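PDB 4EWT: peptidase, M20/M25/M40 family, which hydrolyses amide bonds as a metal-dependent amidohydrolase of the M20 family, probably releasing carboxylate and amino acid from N-acylated amino acids at a manganese-binding site. Local coordinates for the interface of chains A and B and the interface of chains A and C. Coordinates in Å, arbitrary orientation; residue numbers count along the deposited sequence, not the author numbering. Chains: chain A/B/C, Peptidase, M20/M25/M40 family.

Contact 1: the interface of chains A and B. Residues chain A 209-210, 213, 216, 240; chain B 213, 216, 240.
Face to face, the rings of A:Phe240 and B:Phe240 stack across the two-fold axis of an interface between two copies of this M20-family amidohydrolase, where helix 208-226 and strand 233-242 of each chain take part; many family members dimerise through this part of the fold, so the pair is plausibly biological. The ring centroids lie 4.0 Å apart and the planes are tilted by 28°. The two side chains run at about a right angle. The rings overlap off-centre: CD2 of A:Phe240 is 3.4 Å from CD2 of B:Phe240, and CE2 of each reaches over the rim of the other ring. In both, CG is anti to the backbone N (chi1 -173° in chain A), which swings the ring off its strand and sets its edge against its own helix, with the backbone N of A:Ser213 and CG2 of A:Val216 near the plane of the A ring. Phenylalanine suits this place because one flat group can offer an edge to its own chain and a face to its partner.

A:Ile209 runs obliquely over the base of B:Phe240, its CD1 3.7 Å from that residue's backbone N and its branch methyl CG2 4.0 Å from CB. On the helices, the serine hydroxyl oxygens rest on the valine branch points: OG of A:Ser213 lies 3.5 Å from CB of B:Val216, and OG of B:Ser213 3.2 Å from CB of A:Val216. Serine is short enough to let the helices come close, and OG of A:Ser213 is bonded back to O of A:Ile209 at 3.0 Å, from above the carbonyl plane, which uses its hydrogen within its own helix, so the oxygen can lie against apolar neighbours.

Contact 2: the interface of chains A and C. Residues chain A 183, 229, 231-234; chain C 229-231.
Water 1 is gripped by backbone carbonyls from both chains of this M20-family amidohydrolase, where the loop before strand 233-242, with the start of that strand in chain A, meets the same loop of chain C. It lies 2.8 Å from O of A:Glu231 and 2.7 Å from O of C:Glu231. Longer bonds run from it to O of A:Pro229 at 3.3 Å and to O of C:Pro229 at 3.2 Å. The near-equal pairs reflect the two-fold relation of the chains; the structure alone does not show whether this pairing is physiological. A water has two hydrogens to offer, so these four carbonyl oxygens probably share them. Water 2 sits to one side, 2.6 Å from the hydroxyl OG1 of A:Thr232 and 2.8 Å from O of C:Pro229; the direct link between that hydroxyl and the same carbonyl is weak.

The methyl CG2 of A:Thr232 lies over the centre of the C:Phe230 ring, 3.8 Å from the centroid, a CH-pi contact. With OG1 beside the backbone N and CG2 opposite it (chi1 -61°), the two branches are divided between the polar water site and the aromatic face, a division of labour that suits threonine. The methyl CG2 of A:Thr183 touches the far end of the same ring, at CZ, approaching obliquely.

C:Pro229 hides 68 Å² of its surface against chain A. Its CB and CG meet A:Val234 at a slant, and the CG2 branch of the valine presses on CG at 3.3 Å, tighter than usual van der Waals contact. Proline's rigid ring offers the valine a compact apolar surface while its carbonyl faces the waters, and the backbone carbonyl of A:Gly233 lies along the same proline.

Contact 1: the interface of chains A and B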
# COMPACT_ATOMS: atom_id res chain seq x y z
N ILE A 209 7.94 11.60 -0.90
CA ILE A 209 8.16 10.28 -1.51
C ILE A 209 7.20 9.25 -0.92
O ILE A 209 6.61 8.48 -1.65
CB ILE A 209 9.65 9.84 -1.44
CG1 ILE A 209 10.45 10.64 -2.47
CG2 ILE A 209 9.80 8.30 -1.67
CD1 ILE A 209 11.97 10.58 -2.32
N VAL A 210 7.06 9.22 0.40
CA VAL A 210 6.10 8.37 1.07
C VAL A 210 4.68 8.68 0.55
O VAL A 210 3.96 7.76 0.18
CB VAL A 210 6.20 8.56 2.61
CG1 VAL A 210 4.94 8.08 3.31
CG2 VAL A 210 7.47 7.89 3.16
N SER A 213 4.33 7.51 -3.03
CA SER A 213 4.35 6.03 -3.06
C SER A 213 3.02 5.45 -2.60
O SER A 213 2.56 4.46 -3.17
CB SER A 213 5.47 5.49 -2.19
OG SER A 213 6.72 5.74 -2.83
N VAL A 216 0.68 5.84 -5.49
CA VAL A 216 0.84 4.85 -6.56
C VAL A 216 0.13 3.54 -6.19
O VAL A 216 -0.57 2.99 -7.03
CB VAL A 216 2.34 4.62 -6.98
CG1 VAL A 216 2.48 3.47 -7.96
CG2 VAL A 216 2.94 5.92 -7.60
N PHE A 240 7.97 8.80 -12.05
CA PHE A 240 7.89 9.18 -10.65
C PHE A 240 9.20 9.91 -10.40
O PHE A 240 10.24 9.29 -10.15
CB PHE A 240 7.74 7.91 -9.79
CG PHE A 240 7.47 8.16 -8.29
CD1 PHE A 240 6.36 7.61 -7.69
CD2 PHE A 240 8.36 8.88 -7.51
CE1 PHE A 240 6.11 7.81 -6.31
CE2 PHE A 240 8.11 9.10 -6.14
CZ PHE A 240 6.99 8.56 -5.54
N SER B 213 7.16 1.63 -5.34
CA SER B 213 6.15 2.29 -4.51
C SER B 213 5.66 1.37 -3.38
O SER B 213 5.52 1.80 -2.23
CB SER B 213 4.98 2.74 -5.37
OG SER B 213 5.33 3.94 -6.08
N VAL B 216 8.33 1.15 -0.68
CA VAL B 216 8.42 2.29 0.24
C VAL B 216 7.32 2.21 1.31
O VAL B 216 7.49 2.63 2.47
CB VAL B 216 8.32 3.63 -0.54
CG1 VAL B 216 8.08 4.82 0.42
CG2 VAL B 216 9.59 3.82 -1.38
N PHE B 240 13.95 8.81 -4.90
CA PHE B 240 13.20 7.78 -5.61
C PHE B 240 13.27 8.22 -7.07
O PHE B 240 12.50 9.08 -7.53
CB PHE B 240 11.75 7.69 -5.08
CG PHE B 240 10.92 6.59 -5.70
CD1 PHE B 240 10.28 5.65 -4.90
CD2 PHE B 240 10.72 6.53 -7.09
CE1 PHE B 240 9.48 4.63 -5.48
CE2 PHE B 240 9.91 5.53 -7.67
CZ PHE B 240 9.31 4.57 -6.87

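Contact 2: the interface of chains A and C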
# COMPACT_ATOMS: atom_id res chain seq x y z
N THR A 183 -8.80 2.46 -28.10
CA THR A 183 -8.94 3.17 -26.83
C THR A 183 -8.69 4.65 -27.01
O THR A 183 -7.95 5.06 -27.90
CB THR A 183 -7.91 2.66 -25.77
OG1 THR A 183 -6.58 2.87 -26.24
CG2 THR A 183 -8.10 1.19 -25.50
N PRO A 229 -15.18 -5.21 -14.66
CA PRO A 229 -14.30 -6.19 -15.32
C PRO A 229 -14.48 -6.25 -16.84
O PRO A 229 -13.56 -6.64 -17.55
CB PRO A 229 -14.72 -7.53 -14.68
CG PRO A 229 -15.89 -7.22 -13.80
CD PRO A 229 -15.89 -5.77 -13.50
N GLU A 231 -15.08 -3.54 -18.68
CA GLU A 231 -14.49 -2.35 -19.27
C GLU A 231 -13.01 -2.58 -19.54
O GLU A 231 -12.39 -3.50 -19.00
CB GLU A 231 -14.66 -1.14 -18.34
CG GLU A 231 -16.08 -0.63 -18.19
CD GLU A 231 -16.15 0.48 -17.14
OE1 GLU A 231 -15.78 1.62 -17.49
OE2 GLU A 231 -16.56 0.21 -15.98
N THR A 232 -12.45 -1.72 -20.39
CA THR A 232 -11.05 -1.78 -20.78
C THR A 232 -10.41 -0.44 -20.44
O THR A 232 -10.71 0.59 -21.07
CB THR A 232 -10.98 -2.12 -22.25
OG1 THR A 232 -11.60 -3.40 -22.43
CG2 THR A 232 -9.55 -2.16 -22.79
N GLY A 233 -9.57 -0.45 -19.40
CA GLY A 233 -8.93 0.75 -18.89
C GLY A 233 -7.50 0.48 -18.48
O GLY A 233 -7.16 -0.66 -18.10
N VAL A 234 -6.65 1.50 -18.57
CA VAL A 234 -5.24 1.38 -18.18
C VAL A 234 -4.85 2.67 -17.50
O VAL A 234 -5.16 3.76 -18.00
CB VAL A 234 -4.26 1.23 -19.39
CG1 VAL A 234 -2.86 0.75 -18.91
CG2 VAL A 234 -4.79 0.31 -20.42
N PRO C 229 -5.43 -4.98 -20.35
CA PRO C 229 -6.67 -4.18 -20.34
C PRO C 229 -7.82 -4.89 -21.08
O PRO C 229 -8.98 -4.72 -20.70
CB PRO C 229 -6.29 -2.90 -21.08
CG PRO C 229 -4.83 -2.87 -21.15
CD PRO C 229 -4.27 -4.23 -20.85
N PHE C 230 -7.49 -5.68 -22.10
CA PHE C 230 -8.48 -6.39 -22.91
C PHE C 230 -8.94 -7.73 -22.35
O PHE C 230 -9.84 -8.35 -22.90
CB PHE C 230 -8.01 -6.52 -24.37
CG PHE C 230 -7.85 -5.20 -25.03
CD1 PHE C 230 -8.87 -4.67 -25.80
CD2 PHE C 230 -6.72 -4.43 -24.81
CE1 PHE C 230 -8.75 -3.42 -26.38
CE2 PHE C 230 -6.59 -3.18 -25.37
CZ PHE C 230 -7.62 -2.68 -26.17
N GLU C 231 -8.34 -8.16 -21.25
CA GLU C 231 -8.80 -9.34 -20.55
C GLU C 231 -9.89 -8.94 -19.56
O GLU C 231 -10.02 -7.79 -19.19
CB GLU C 231 -7.64 -10.03 -19.81
CG GLU C 231 -6.60 -10.68 -20.72
CD GLU C 231 -5.47 -11.33 -19.92
OE1 GLU C 231 -4.40 -10.69 -19.76
OE2 GLU C 231 -5.64 -12.48 -19.45
O HOH W 1 -10.56 -5.36 -18.03
O HOH W 2 -11.46 -5.83 -21.46

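Contact 1 and contact 2 lie about 25 Å apart, measured between the centres of their C-alpha atoms, and both draw on strand 233-242 of chain A. Its far part supplies the phenylalanine of contact 1, whereas its first residues, with the loop following helix 208-226, make contact 2. Chain A can therefore hold B and C at once, largely through the stretch from helix 208-226 into strand 233-242, with A:Thr183 added from elsewhere. Both interfaces are two-fold symmetric and may contribute to the four-copy assembly deposited. The family makes contact 1 plausible in solution; the structure alone does not show whether the tetramer is the working form.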